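Local structure of adenosine deaminase 1 (Arthrobacter aurescens, 3RYS) at residues A[249-254]-A[280-286]; A[246-250]-A[291-296]; A[70-74]-A[106-112]. The protein probably catalyses the hydrolytic deamination of adenine to hypoxanthine, a zinc-dependent reaction of purine salvage and nitrogen catabolism. All blocks are in the same frame, centred on the assembly; numbering follows the deposited sequence.

Contact 1 of 3, residues A[249-254]-A[280-286]; sequences LSNVRL and DDPAYFG. With ZN (zinc ion), chain C; ADE (adenine), chain D.
Ser250, in the short helix 248-253, and Phe285, in the loop after strand 275-277, bring the two backbones to 5.7 Å between their CA atoms. The site belongs to the TIM-barrel fold of the adenosine deaminase family, and it illustrates how a second shell positions a metal ligand. Ser250 turns its hydroxyl toward Asp280 (OG opposite the backbone N, chi1 177°) and donates to the anti lone pair of Asp280 OD1, the Ser250 OG to Asp280 OD1 distance being 2.9 Å. The other carboxylate oxygen, Asp280 OD2, binds zinc at 2.3 Å, in company with His19, His21 and His199. Adenine completes the site: its N6 also bonds the metal, and Asp281 OD2 stands 2.8 Å from its N7. Beneath this polar layer the Phe285 ring is sandwiched. Over one face Ser250 CA makes a CH-pi contact, 3.9 Å from the ring centroid, while Tyr284 CB lies against the opposite face. Leu254 meets the ring obliquely through CD2, and Phe62 of helix 59-69 adds a further aromatic neighbour. Arg253, its chain bent at chi2 and chi3, lays one guanidinium face over Tyr284 O, yet the hydrogen bond of its NH1 goes to Tyr54 O. Away from the ring itself, Leu249 CB comes to 4.4 Å from Phe285 CB, at the root of the side chain.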
ATOM      1  N   LEU A 249      -1.051  -7.086  -9.403  1.00 15.20           N
ATOM      2  CA  LEU A 249      -0.407  -8.344  -9.043  1.00 13.58           C
ATOM      3  C   LEU A 249      -0.928  -8.891  -7.721  1.00 14.14           C
ATOM      4  O   LEU A 249      -1.073 -10.103  -7.552  1.00 15.08           O
ATOM      5  CB  LEU A 249       1.107  -8.169  -8.967  1.00 13.06           C
ATOM      6  CG  LEU A 249       1.806  -7.841 -10.283  1.00 16.07           C
ATOM      7  CD1 LEU A 249       3.321  -7.838 -10.090  1.00 13.69           C
ATOM      8  CD2 LEU A 249       1.390  -8.831 -11.364  1.00 11.17           C
ATOM      9  N   SER A 250      -1.196  -7.997  -6.778  1.00 13.07           N
ATOM     10  CA  SER A 250      -1.731  -8.416  -5.491  1.00 14.76           C
ATOM     11  C   SER A 250      -3.035  -9.206  -5.680  1.00 15.03           C
ATOM     12  O   SER A 250      -3.185 -10.319  -5.158  1.00 11.90           O
ATOM     13  CB  SER A 250      -1.949  -7.201  -4.585  1.00 11.54           C
ATOM     14  OG  SER A 250      -2.527  -7.587  -3.355  1.00 11.28           O
ATOM     15  N   ASN A 251      -3.963  -8.630  -6.443  1.00 12.02           N
ATOM     16  CA  ASN A 251      -5.259  -9.250  -6.687  1.00 12.82           C
ATOM     17  C   ASN A 251      -5.141 -10.613  -7.367  1.00 15.39           C
ATOM     18  O   ASN A 251      -5.920 -11.530  -7.086  1.00 13.95           O
ATOM     19  CB  ASN A 251      -6.151  -8.321  -7.513  1.00 12.59           C
ATOM     20  CG  ASN A 251      -6.400  -6.991  -6.826  1.00 15.32           C
ATOM     21  OD1 ASN A 251      -6.295  -6.882  -5.605  1.00 14.49           O
ATOM     22  ND2 ASN A 251      -6.733  -5.971  -7.609  1.00 14.41           N
ATOM     23  N   VAL A 252      -4.169 -10.743  -8.262  1.00 11.86           N
ATOM     24  CA  VAL A 252      -3.952 -12.005  -8.950  1.00 15.24           C
ATOM     25  C   VAL A 252      -3.399 -13.058  -7.989  1.00 15.46           C
ATOM     26  O   VAL A 252      -3.931 -14.165  -7.894  1.00 14.47           O
ATOM     27  CB  VAL A 252      -3.005 -11.857 -10.166  1.00 12.52           C
ATOM     28  CG1 VAL A 252      -2.569 -13.223 -10.664  1.00 10.59           C
ATOM     29  CG2 VAL A 252      -3.691 -11.086 -11.279  1.00 16.78           C
ATOM     30  N   ARG A 253      -2.345 -12.702  -7.265  1.00 12.78           N
ATOM     31  CA  ARG A 253      -1.673 -13.656  -6.395  1.00 12.96           C
ATOM     32  C   ARG A 253      -2.512 -14.050  -5.176  1.00 14.32           C
ATOM     33  O   ARG A 253      -2.243 -15.064  -4.541  1.00 12.99           O
ATOM     34  CB  ARG A 253      -0.304 -13.121  -5.973  1.00 14.49           C
ATOM     35  CG  ARG A 253       0.755 -13.226  -7.059  1.00 13.05           C
ATOM     36  CD  ARG A 253       1.225 -14.667  -7.250  1.00 13.01           C
ATOM     37  NE  ARG A 253       1.830 -15.200  -6.032  1.00 19.40           N
ATOM     38  CZ  ARG A 253       3.103 -15.026  -5.682  1.00 21.99           C
ATOM     39  NH1 ARG A 253       3.551 -15.545  -4.549  1.00 22.29           N
ATOM     40  NH2 ARG A 253       3.932 -14.335  -6.458  1.00 17.63           N
ATOM     41  N   LEU A 254      -3.529 -13.252  -4.858  1.00 15.97           N
ATOM     42  CA  LEU A 254      -4.424 -13.558  -3.744  1.00 14.50           C
ATOM     43  C   LEU A 254      -5.705 -14.202  -4.250  1.00 15.29           C
ATOM     44  O   LEU A 254      -6.610 -14.506  -3.472  1.00 14.74           O
ATOM     45  CB  LEU A 254      -4.754 -12.299  -2.937  1.00 13.35           C
ATOM     46  CG  LEU A 254      -3.624 -11.690  -2.109  1.00 14.74           C
ATOM     47  CD1 LEU A 254      -4.186 -10.659  -1.153  1.00 14.26           C
ATOM     48  CD2 LEU A 254      -2.874 -12.774  -1.350  1.00 16.27           C
ATOM     49  N   ASP A 280       1.456  -2.838  -3.375  1.00 14.31           N
ATOM     50  CA  ASP A 280       0.809  -3.342  -2.161  1.00 13.33           C
ATOM     51  C   ASP A 280       1.774  -4.044  -1.200  1.00 11.60           C
ATOM     52  O   ASP A 280       2.210  -3.454  -0.212  1.00 11.13           O
ATOM     53  CB  ASP A 280      -0.366  -4.263  -2.525  1.00 13.50           C
ATOM     54  CG  ASP A 280      -1.246  -4.588  -1.333  1.00 13.84           C
ATOM     55  OD1 ASP A 280      -2.010  -5.572  -1.405  1.00 13.67           O
ATOM     56  OD2 ASP A 280      -1.174  -3.858  -0.324  1.00 14.71           O
ATOM     57  N   ASP A 281       2.088  -5.303  -1.490  1.00 12.56           N
ATOM     58  CA  ASP A 281       3.056  -6.075  -0.713  1.00 12.55           C
ATOM     59  C   ASP A 281       4.092  -6.681  -1.675  1.00 13.54           C
ATOM     60  O   ASP A 281       4.013  -7.859  -2.031  1.00 13.00           O
ATOM     61  CB  ASP A 281       2.344  -7.172   0.087  1.00 13.11           C
ATOM     62  CG  ASP A 281       1.240  -6.623   0.996  1.00 15.10           C
ATOM     63  OD1 ASP A 281       1.571  -6.189   2.118  1.00 18.47           O
ATOM     64  OD2 ASP A 281       0.045  -6.643   0.613  1.00 11.56           O
ATOM     65  N   PRO A 282       5.073  -5.866  -2.094  1.00 13.88           N
ATOM     66  CA  PRO A 282       6.010  -6.130  -3.197  1.00 14.01           C
ATOM     67  C   PRO A 282       6.839  -7.410  -3.066  1.00 14.35           C
ATOM     68  O   PRO A 282       7.128  -8.045  -4.078  1.00 14.65           O
ATOM     69  CB  PRO A 282       6.952  -4.922  -3.158  1.00 13.02           C
ATOM     70  CG  PRO A 282       6.238  -3.889  -2.389  1.00 13.06           C
ATOM     71  CD  PRO A 282       5.384  -4.602  -1.407  1.00 13.26           C
ATOM     72  N   ALA A 283       7.237  -7.768  -1.852  1.00 13.80           N
ATOM     73  CA  ALA A 283       8.108  -8.924  -1.668  1.00 17.34           C
ATOM     74  C   ALA A 283       7.315 -10.231  -1.608  1.00 15.96           C
ATOM     75  O   ALA A 283       7.894 -11.312  -1.547  1.00 17.17           O
ATOM     76  CB  ALA A 283       8.975  -8.755  -0.426  1.00 13.15           C
ATOM     77  N   TYR A 284       5.991 -10.122  -1.642  1.00 13.10           N
ATOM     78  CA  TYR A 284       5.123 -11.292  -1.574  1.00 17.86           C
ATOM     79  C   TYR A 284       4.416 -11.603  -2.898  1.00 18.72           C
ATOM     80  O   TYR A 284       4.006 -12.742  -3.141  1.00 16.74           O
ATOM     81  CB  TYR A 284       4.079 -11.116  -0.466  1.00 16.93           C
ATOM     82  CG  TYR A 284       4.645 -11.223   0.925  1.00 17.94           C
ATOM     83  CD1 TYR A 284       5.287 -10.143   1.517  1.00 18.06           C
ATOM     84  CD2 TYR A 284       4.540 -12.402   1.648  1.00 17.87           C
ATOM     85  CE1 TYR A 284       5.812 -10.235   2.793  1.00 16.38           C
ATOM     86  CE2 TYR A 284       5.059 -12.504   2.921  1.00 18.75           C
ATOM     87  CZ  TYR A 284       5.695 -11.418   3.490  1.00 16.38           C
ATOM     88  OH  TYR A 284       6.212 -11.515   4.762  1.00 16.00           O
ATOM     89  N   PHE A 285       4.265 -10.588  -3.743  1.00 13.38           N
ATOM     90  CA  PHE A 285       3.498 -10.744  -4.970  1.00 15.41           C
ATOM     91  C   PHE A 285       4.396 -10.655  -6.203  1.00 17.27           C
ATOM     92  O   PHE A 285       3.916 -10.511  -7.330  1.00 15.00           O
ATOM     93  CB  PHE A 285       2.355  -9.721  -5.029  1.00 13.47           C
ATOM     94  CG  PHE A 285       1.472  -9.731  -3.811  1.00 12.94           C
ATOM     95  CD1 PHE A 285       1.076 -10.929  -3.234  1.00 14.24           C
ATOM     96  CD2 PHE A 285       1.029  -8.544  -3.247  1.00 14.52           C
ATOM     97  CE1 PHE A 285       0.257 -10.944  -2.110  1.00 16.81           C
ATOM     98  CE2 PHE A 285       0.210  -8.550  -2.122  1.00 13.36           C
ATOM     99  CZ  PHE A 285      -0.175  -9.752  -1.552  1.00 14.44           C
ATOM    100  N   GLY A 286       5.703 -10.742  -5.968  1.00 18.85           N
ATOM    101  CA  GLY A 286       6.688 -10.852  -7.032  1.00 14.03           C
ATOM    102  C   GLY A 286       6.870  -9.636  -7.920  1.00 14.98           C
ATOM    103  O   GLY A 286       7.014  -9.773  -9.136  1.00 18.65           O
TER
HETATM  104 ZN    ZN C 344      -3.087  -3.702   0.931  1.00 17.39          ZN
HETATM  105  N9  ADE D 345      -2.381  -6.360   4.932  1.00 18.84           N
HETATM  106  C8  ADE D 345      -1.296  -6.165   4.119  1.00 21.89           C
HETATM  107  N7  ADE D 345      -1.587  -6.090   2.837  1.00 20.30           N
HETATM  108  C5  ADE D 345      -2.965  -6.253   2.811  1.00 22.54           C
HETATM  109  C6  ADE D 345      -3.897  -6.276   1.751  1.00 23.31           C
HETATM  110  N6  ADE D 345      -3.547  -6.130   0.468  1.00 21.81           N
HETATM  111  N1  ADE D 345      -5.200  -6.456   2.065  1.00 22.49           N
HETATM  112  C2  ADE D 345      -5.541  -6.604   3.354  1.00 22.84           C
HETATM  113  N3  ADE D 345      -4.759  -6.599   4.437  1.00 21.82           N
HETATM  114  C4  ADE D 345      -3.472  -6.420   4.092  1.00 20.84           C

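Contact 2 of 3, residues A[246-250]-A[291-296]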
ATOM      1  N   VAL A 246      -5.560   0.680  -6.821  1.00 14.55           N
ATOM      2  CA  VAL A 246      -5.558  -0.678  -7.359  1.00 13.30           C
ATOM      3  C   VAL A 246      -4.188  -1.350  -7.276  1.00 11.96           C
ATOM      4  O   VAL A 246      -3.156  -0.714  -7.484  1.00 11.08           O
ATOM      5  CB  VAL A 246      -6.029  -0.704  -8.827  1.00 13.75           C
ATOM      6  CG1 VAL A 246      -6.140  -2.146  -9.322  1.00 10.63           C
ATOM      7  CG2 VAL A 246      -7.358   0.028  -8.975  1.00 13.38           C
ATOM      8  N   CYS A 247      -4.193  -2.646  -6.977  1.00 13.18           N
ATOM      9  CA  CYS A 247      -2.963  -3.428  -6.889  1.00 13.63           C
ATOM     10  C   CYS A 247      -3.095  -4.690  -7.733  1.00 13.77           C
ATOM     11  O   CYS A 247      -3.527  -5.731  -7.237  1.00 13.39           O
ATOM     12  CB  CYS A 247      -2.662  -3.795  -5.433  1.00 14.47           C
ATOM     13  SG  CYS A 247      -2.813  -2.413  -4.271  1.00 10.47           S
ATOM     14  N   PRO A 248      -2.723  -4.594  -9.021  1.00 14.92           N
ATOM     15  CA  PRO A 248      -2.930  -5.650 -10.025  1.00 14.70           C
ATOM     16  C   PRO A 248      -2.358  -7.016  -9.638  1.00 15.15           C
ATOM     17  O   PRO A 248      -3.109  -7.989  -9.566  1.00 16.54           O
ATOM     18  CB  PRO A 248      -2.221  -5.096 -11.262  1.00 16.57           C
ATOM     19  CG  PRO A 248      -2.278  -3.596 -11.075  1.00 14.22           C
ATOM     20  CD  PRO A 248      -2.113  -3.386  -9.605  1.00 11.82           C
ATOM     21  N   LEU A 249      -1.051  -7.086  -9.403  1.00 15.20           N
ATOM     22  CA  LEU A 249      -0.407  -8.344  -9.043  1.00 13.58           C
ATOM     23  C   LEU A 249      -0.928  -8.891  -7.721  1.00 14.14           C
ATOM     24  O   LEU A 249      -1.073 -10.103  -7.552  1.00 15.08           O
ATOM     25  CB  LEU A 249       1.107  -8.169  -8.967  1.00 13.06           C
ATOM     26  CG  LEU A 249       1.806  -7.841 -10.283  1.00 16.07           C
ATOM     27  CD1 LEU A 249       3.321  -7.838 -10.090  1.00 13.69           C
ATOM     28  CD2 LEU A 249       1.390  -8.831 -11.364  1.00 11.17           C
ATOM     29  N   SER A 250      -1.196  -7.997  -6.778  1.00 13.07           N
ATOM     30  CA  SER A 250      -1.731  -8.416  -5.491  1.00 14.76           C
ATOM     31  C   SER A 250      -3.035  -9.206  -5.680  1.00 15.03           C
ATOM     32  O   SER A 250      -3.185 -10.319  -5.158  1.00 11.90           O
ATOM     33  CB  SER A 250      -1.949  -7.201  -4.585  1.00 11.54           C
ATOM     34  OG  SER A 250      -2.527  -7.587  -3.355  1.00 11.28           O
ATOM     35  N   ASP A 291       7.025  -3.163 -11.804  1.00 14.20           N
ATOM     36  CA  ASP A 291       6.692  -4.515 -12.238  1.00 14.07           C
ATOM     37  C   ASP A 291       5.208  -4.626 -12.543  1.00 15.40           C
ATOM     38  O   ASP A 291       4.814  -5.302 -13.491  1.00 18.70           O
ATOM     39  CB  ASP A 291       7.092  -5.541 -11.179  1.00 13.72           C
ATOM     40  CG  ASP A 291       8.596  -5.723 -11.083  1.00 18.11           C
ATOM     41  OD1 ASP A 291       9.247  -5.933 -12.136  1.00 19.01           O
ATOM     42  OD2 ASP A 291       9.124  -5.657  -9.952  1.00 17.40           O
ATOM     43  N   ASN A 292       4.383  -3.962 -11.736  1.00 15.52           N
ATOM     44  CA  ASN A 292       2.948  -3.934 -11.994  1.00 14.04           C
ATOM     45  C   ASN A 292       2.667  -3.271 -13.335  1.00 16.15           C
ATOM     46  O   ASN A 292       1.840  -3.746 -14.106  1.00 17.47           O
ATOM     47  CB  ASN A 292       2.184  -3.224 -10.872  1.00 12.60           C
ATOM     48  CG  ASN A 292       1.967  -4.114  -9.651  1.00 15.92           C
ATOM     49  OD1 ASN A 292       0.889  -4.681  -9.468  1.00 16.06           O
ATOM     50  ND2 ASN A 292       2.993  -4.242  -8.814  1.00 13.07           N
ATOM     51  N   PHE A 293       3.365  -2.177 -13.619  1.00 14.70           N
ATOM     52  CA  PHE A 293       3.200  -1.500 -14.897  1.00 15.88           C
ATOM     53  C   PHE A 293       3.640  -2.396 -16.048  1.00 18.62           C
ATOM     54  O   PHE A 293       2.918  -2.557 -17.033  1.00 17.69           O
ATOM     55  CB  PHE A 293       3.980  -0.186 -14.924  1.00 14.09           C
ATOM     56  CG  PHE A 293       3.231   0.972 -14.341  1.00 14.98           C
ATOM     57  CD1 PHE A 293       3.427   1.350 -13.025  1.00 16.62           C
ATOM     58  CD2 PHE A 293       2.333   1.683 -15.109  1.00 15.12           C
ATOM     59  CE1 PHE A 293       2.739   2.419 -12.486  1.00 15.48           C
ATOM     60  CE2 PHE A 293       1.639   2.751 -14.576  1.00 18.16           C
ATOM     61  CZ  PHE A 293       1.843   3.121 -13.263  1.00 14.90           C
ATOM     62  N   GLU A 294       4.830  -2.974 -15.914  1.00 20.94           N
ATOM     63  CA  GLU A 294       5.377  -3.867 -16.930  1.00 22.33           C
ATOM     64  C   GLU A 294       4.374  -4.935 -17.343  1.00 23.53           C
ATOM     65  O   GLU A 294       4.205  -5.217 -18.531  1.00 23.01           O
ATOM     66  CB  GLU A 294       6.650  -4.538 -16.424  1.00 21.99           C
ATOM     67  CG  GLU A 294       7.282  -5.479 -17.434  1.00 27.77           C
ATOM     68  CD  GLU A 294       8.353  -6.357 -16.819  1.00 38.22           C
ATOM     69  OE1 GLU A 294       8.431  -6.420 -15.571  1.00 44.48           O
ATOM     70  OE2 GLU A 294       9.114  -6.986 -17.584  1.00 42.34           O
ATOM     71  N   GLN A 295       3.709  -5.529 -16.356  1.00 20.99           N
ATOM     72  CA  GLN A 295       2.742  -6.584 -16.629  1.00 21.71           C
ATOM     73  C   GLN A 295       1.461  -6.046 -17.273  1.00 18.54           C
ATOM     74  O   GLN A 295       0.860  -6.706 -18.122  1.00 19.60           O
ATOM     75  CB  GLN A 295       2.431  -7.376 -15.356  1.00 18.71           C
ATOM     76  CG  GLN A 295       3.618  -8.169 -14.812  1.00 22.30           C
ATOM     77  CD  GLN A 295       4.184  -9.160 -15.820  1.00 31.37           C
ATOM     78  OE1 GLN A 295       4.853  -8.774 -16.780  1.00 37.53           O
ATOM     79  NE2 GLN A 295       3.926 -10.446 -15.599  1.00 30.20           N
ATOM     80  N   LEU A 296       1.054  -4.844 -16.876  1.00 15.36           N
ATOM     81  CA  LEU A 296      -0.122  -4.200 -17.460  1.00 19.91           C
ATOM     82  C   LEU A 296       0.085  -3.943 -18.944  1.00 21.66           C
ATOM     83  O   LEU A 296      -0.830  -4.116 -19.749  1.00 20.16           O
ATOM     84  CB  LEU A 296      -0.429  -2.876 -16.754  1.00 18.19           C
ATOM     85  CG  LEU A 296      -0.944  -2.992 -15.320  1.00 19.86           C
ATOM     86  CD1 LEU A 296      -1.152  -1.612 -14.721  1.00 16.63           C
ATOM     87  CD2 LEU A 296      -2.228  -3.816 -15.273  1.00 12.72           C
TER
HETATM   88  O   HOH W   1      -0.036  -5.230  -6.682  1.00 16.12           O
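Leu249 lies over one face of the Asn292 amide, with CD1 3.8 Å from ND2; off the other side of the plane, beyond OD1, lie Pro248 CD, 3.3 Å from Asn292 OD1, and a water. The Leu249 backbone N-H reaches OD1 from 23° outside the carbonyl plane. In this TIM-barrel enzyme each partner is a helix that follows a strand of the parallel pair 244-246 and 275-277, and the side chain of one helix serves the first turn of the other. Helix 248-253 starts after its N-cap residue, Cys247, where backbone N-H groups lack carbonyl acceptors in a preceding turn. Asn292 OD1 supplies one: the bond from Leu249 N is 3.1 Å long and nearly straight, at 171°. The water, 3.0 Å from both Ser250 N and Asn292 OD1, links the next N-H to the same oxygen. CG of Asn292 sits beside its backbone N, with chi1 at -79°, a setting that carries the amide across to the helix start; ND2 is held by Tyr288 O, which fixes the flip of the group. With an alanine in this place the Leu249 N-H would probably lose its acceptor and the water one of its neighbours, and a gap would open beneath the Leu249 side chain. Apolar packing completes the interface. Gln295 CG meets Leu249 CD2 with side chains at about a right angle, and Pro248 CG rests 4.2 Å from Leu296 CD2.

Contact 3 of 3, residues A[70-74]-A[106-112]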
ATOM      1  N   MET A  70       7.109 -11.131  10.224  1.00 15.70           N
ATOM      2  CA  MET A  70       7.404  -9.942  11.014  1.00 16.31           C
ATOM      3  C   MET A  70       8.216 -10.257  12.268  1.00 15.45           C
ATOM      4  O   MET A  70       8.704  -9.348  12.939  1.00 14.82           O
ATOM      5  CB  MET A  70       6.114  -9.219  11.407  1.00 15.78           C
ATOM      6  CG  MET A  70       5.344  -8.641  10.242  1.00 14.39           C
ATOM      7  SD  MET A  70       3.940  -7.664  10.810  1.00 24.28           S
ATOM      8  CE  MET A  70       3.067  -7.407   9.273  1.00 17.00           C
ATOM      9  N   ALA A  71       8.359 -11.542  12.579  1.00 13.68           N
ATOM     10  CA  ALA A  71       9.032 -11.967  13.802  1.00 14.20           C
ATOM     11  C   ALA A  71      10.508 -11.564  13.861  1.00 15.80           C
ATOM     12  O   ALA A  71      11.089 -11.489  14.944  1.00 16.04           O
ATOM     13  CB  ALA A  71       8.885 -13.468  13.994  1.00 12.97           C
ATOM     14  N   VAL A  72      11.112 -11.308  12.704  1.00 13.87           N
ATOM     15  CA  VAL A  72      12.523 -10.928  12.654  1.00 15.29           C
ATOM     16  C   VAL A  72      12.735  -9.441  12.942  1.00 15.79           C
ATOM     17  O   VAL A  72      13.865  -8.997  13.150  1.00 15.49           O
ATOM     18  CB  VAL A  72      13.172 -11.282  11.297  1.00 14.87           C
ATOM     19  CG1 VAL A  72      13.059 -12.778  11.029  1.00 14.00           C
ATOM     20  CG2 VAL A  72      12.537 -10.476  10.174  1.00 13.44           C
ATOM     21  N   LEU A  73      11.645  -8.679  12.962  1.00 13.09           N
ATOM     22  CA  LEU A  73      11.713  -7.246  13.228  1.00 13.38           C
ATOM     23  C   LEU A  73      11.706  -6.945  14.720  1.00 15.18           C
ATOM     24  O   LEU A  73      10.645  -6.790  15.313  1.00 18.44           O
ATOM     25  CB  LEU A  73      10.534  -6.535  12.568  1.00 14.11           C
ATOM     26  CG  LEU A  73      10.430  -6.621  11.048  1.00 11.79           C
ATOM     27  CD1 LEU A  73       9.143  -5.964  10.561  1.00  7.55           C
ATOM     28  CD2 LEU A  73      11.655  -5.983  10.406  1.00 12.83           C
ATOM     29  N   GLN A  74      12.888  -6.838  15.322  1.00 16.79           N
ATOM     30  CA  GLN A  74      12.995  -6.653  16.772  1.00 17.26           C
ATOM     31  C   GLN A  74      13.460  -5.256  17.174  1.00 14.99           C
ATOM     32  O   GLN A  74      12.957  -4.671  18.134  1.00 16.02           O
ATOM     33  CB  GLN A  74      13.957  -7.687  17.373  1.00 19.83           C
ATOM     34  CG  GLN A  74      13.499  -9.128  17.239  1.00 21.22           C
ATOM     35  CD  GLN A  74      12.176  -9.378  17.931  1.00 23.71           C
ATOM     36  OE1 GLN A  74      11.265  -9.972  17.355  1.00 25.29           O
ATOM     37  NE2 GLN A  74      12.059  -8.917  19.174  1.00 23.47           N
ATOM     38  N   ALA A 106       0.777  -5.129  14.665  1.00 14.29           N
ATOM     39  CA  ALA A 106       1.425  -6.378  14.289  1.00 11.96           C
ATOM     40  C   ALA A 106       2.798  -6.493  14.937  1.00 14.60           C
ATOM     41  O   ALA A 106       3.424  -7.552  14.908  1.00 16.04           O
ATOM     42  CB  ALA A 106       1.536  -6.492  12.785  1.00 13.39           C
ATOM     43  N   HIS A 107       3.261  -5.399  15.530  1.00 13.45           N
ATOM     44  CA  HIS A 107       4.543  -5.402  16.220  1.00 15.73           C
ATOM     45  C   HIS A 107       4.380  -5.271  17.736  1.00 16.79           C
ATOM     46  O   HIS A 107       5.109  -5.901  18.499  1.00 17.82           O
ATOM     47  CB  HIS A 107       5.455  -4.312  15.657  1.00 13.84           C
ATOM     48  CG  HIS A 107       5.485  -4.280  14.162  1.00 13.30           C
ATOM     49  ND1 HIS A 107       4.948  -3.244  13.428  1.00 14.96           N
ATOM     50  CD2 HIS A 107       5.955  -5.175  13.262  1.00 10.43           C
ATOM     51  CE1 HIS A 107       5.099  -3.495  12.140  1.00 12.69           C
ATOM     52  NE2 HIS A 107       5.705  -4.663  12.013  1.00 13.64           N
ATOM     53  N   THR A 108       3.413  -4.469  18.168  1.00 13.99           N
ATOM     54  CA  THR A 108       3.153  -4.315  19.594  1.00 16.79           C
ATOM     55  C   THR A 108       2.565  -5.603  20.175  1.00 21.46           C
ATOM     56  O   THR A 108       2.698  -5.865  21.374  1.00 19.29           O
ATOM     57  CB  THR A 108       2.215  -3.115  19.891  1.00 17.35           C
ATOM     58  OG1 THR A 108       0.931  -3.345  19.296  1.00 17.00           O
ATOM     59  CG2 THR A 108       2.805  -1.820  19.342  1.00 13.66           C
ATOM     60  N   SER A 109       1.918  -6.396  19.318  1.00 18.28           N
ATOM     61  CA  SER A 109       1.356  -7.688  19.713  1.00 17.98           C
ATOM     62  C   SER A 109       2.446  -8.727  19.894  1.00 22.36           C
ATOM     63  O   SER A 109       2.174  -9.848  20.323  1.00 23.47           O
ATOM     64  CB  SER A 109       0.371  -8.208  18.664  1.00 16.43           C
ATOM     65  OG  SER A 109      -0.812  -7.434  18.647  1.00 23.83           O
ATOM     66  N   ARG A 110       3.674  -8.363  19.544  1.00 18.13           N
ATOM     67  CA  ARG A 110       4.793  -9.285  19.656  1.00 18.59           C
ATOM     68  C   ARG A 110       5.722  -8.824  20.760  1.00 19.88           C
ATOM     69  O   ARG A 110       6.779  -9.411  20.977  1.00 22.65           O
ATOM     70  CB  ARG A 110       5.553  -9.374  18.335  1.00 18.86           C
ATOM     71  CG  ARG A 110       4.817 -10.131  17.255  1.00 16.90           C
ATOM     72  CD  ARG A 110       5.301  -9.718  15.879  1.00 15.49           C
ATOM     73  NE  ARG A 110       6.751  -9.642  15.838  1.00 20.54           N
ATOM     74  CZ  ARG A 110       7.441  -8.534  15.597  1.00 19.15           C
ATOM     75  NH1 ARG A 110       6.815  -7.394  15.350  1.00 17.36           N
ATOM     76  NH2 ARG A 110       8.763  -8.577  15.582  1.00 18.33           N
ATOM     77  N   GLY A 111       5.320  -7.763  21.454  1.00 18.12           N
ATOM     78  CA  GLY A 111       6.105  -7.227  22.546  1.00 16.11           C
ATOM     79  C   GLY A 111       7.078  -6.142  22.124  1.00 16.00           C
ATOM     80  O   GLY A 111       7.847  -5.645  22.946  1.00 15.90           O
ATOM     81  N   VAL A 112       7.058  -5.774  20.845  1.00 15.59           N
ATOM     82  CA  VAL A 112       7.904  -4.688  20.349  1.00 17.02           C
ATOM     83  C   VAL A 112       7.204  -3.349  20.572  1.00 17.12           C
ATOM     84  O   VAL A 112       6.060  -3.168  20.155  1.00 17.84           O
ATOM     85  CB  VAL A 112       8.241  -4.846  18.843  1.00 16.19           C
ATOM     86  CG1 VAL A 112       9.129  -3.705  18.381  1.00 15.63           C
ATOM     87  CG2 VAL A 112       8.912  -6.192  18.568  1.00 15.26           C
TER
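Arg110 bends at chi3 (45°), bringing one face of its guanidinium against Met70 O and its edge to Leu73 O, whereas Met70 runs extended beyond CG and delivers its sulfur to Ala106 and His107. The donor in the main bond is Arg110 NH2, 2.6 Å from Leu73 O at an N-H...O angle of 156°. Leu73 O lies in the guanidinium plane, although the donor stands well above the carbonyl plane. Met70 O is 2.8 Å from Arg110 NH2 but too poorly angled to bond. Two weak bonds extend the grip: NH2 to Gln74 OE1, whose amide is turned 81° from the guanidinium, and NH1 back to Ala106 O. Arg110 itself occupies the type I turn from Thr108 to Gly111, and a Schellman motif with Gly111 at positive phi closes the last helical turn. On the apolar side Met70 SD touches Ala106 CB and approaches the His107 ring obliquely, 4.4 Å from its centroid. Leu73 CD1 comes to 4.0 Å from His107 NE2, and Phe79 of helix 76-92 meets the same imidazole edge-to-face. An arginine that bonds chiefly to main-chain oxygens ties the 70-74 loop to this helix end by its backbone path, with the attraction of its charge for the carbonyl dipoles probably adding to the bonds.

In the fold
Contacts 1 and 2 share Leu249 and Ser250 on helix 248-253, so this one short helix serves both the zinc site and helix 289-300; they also touch where Asp280 CB packs 3.5 Å from Cys247 SG. Contact 1 is buried, about 11 Å from the chain centre, and joins metal chemistry to an aromatic core. Contact 2, partly buried, centres on a single amide at a helix start, flanked by apolar packing. Contact 3 lies about 20 Å from the chain centre, on the opposite side from contact 2; its apolar half is buried, while its arginine sits at a partly exposed margin. Polar groups thus hold a zinc ligand in contact 1, a helix start in contact 2 and a loop to a helix end in contact 3.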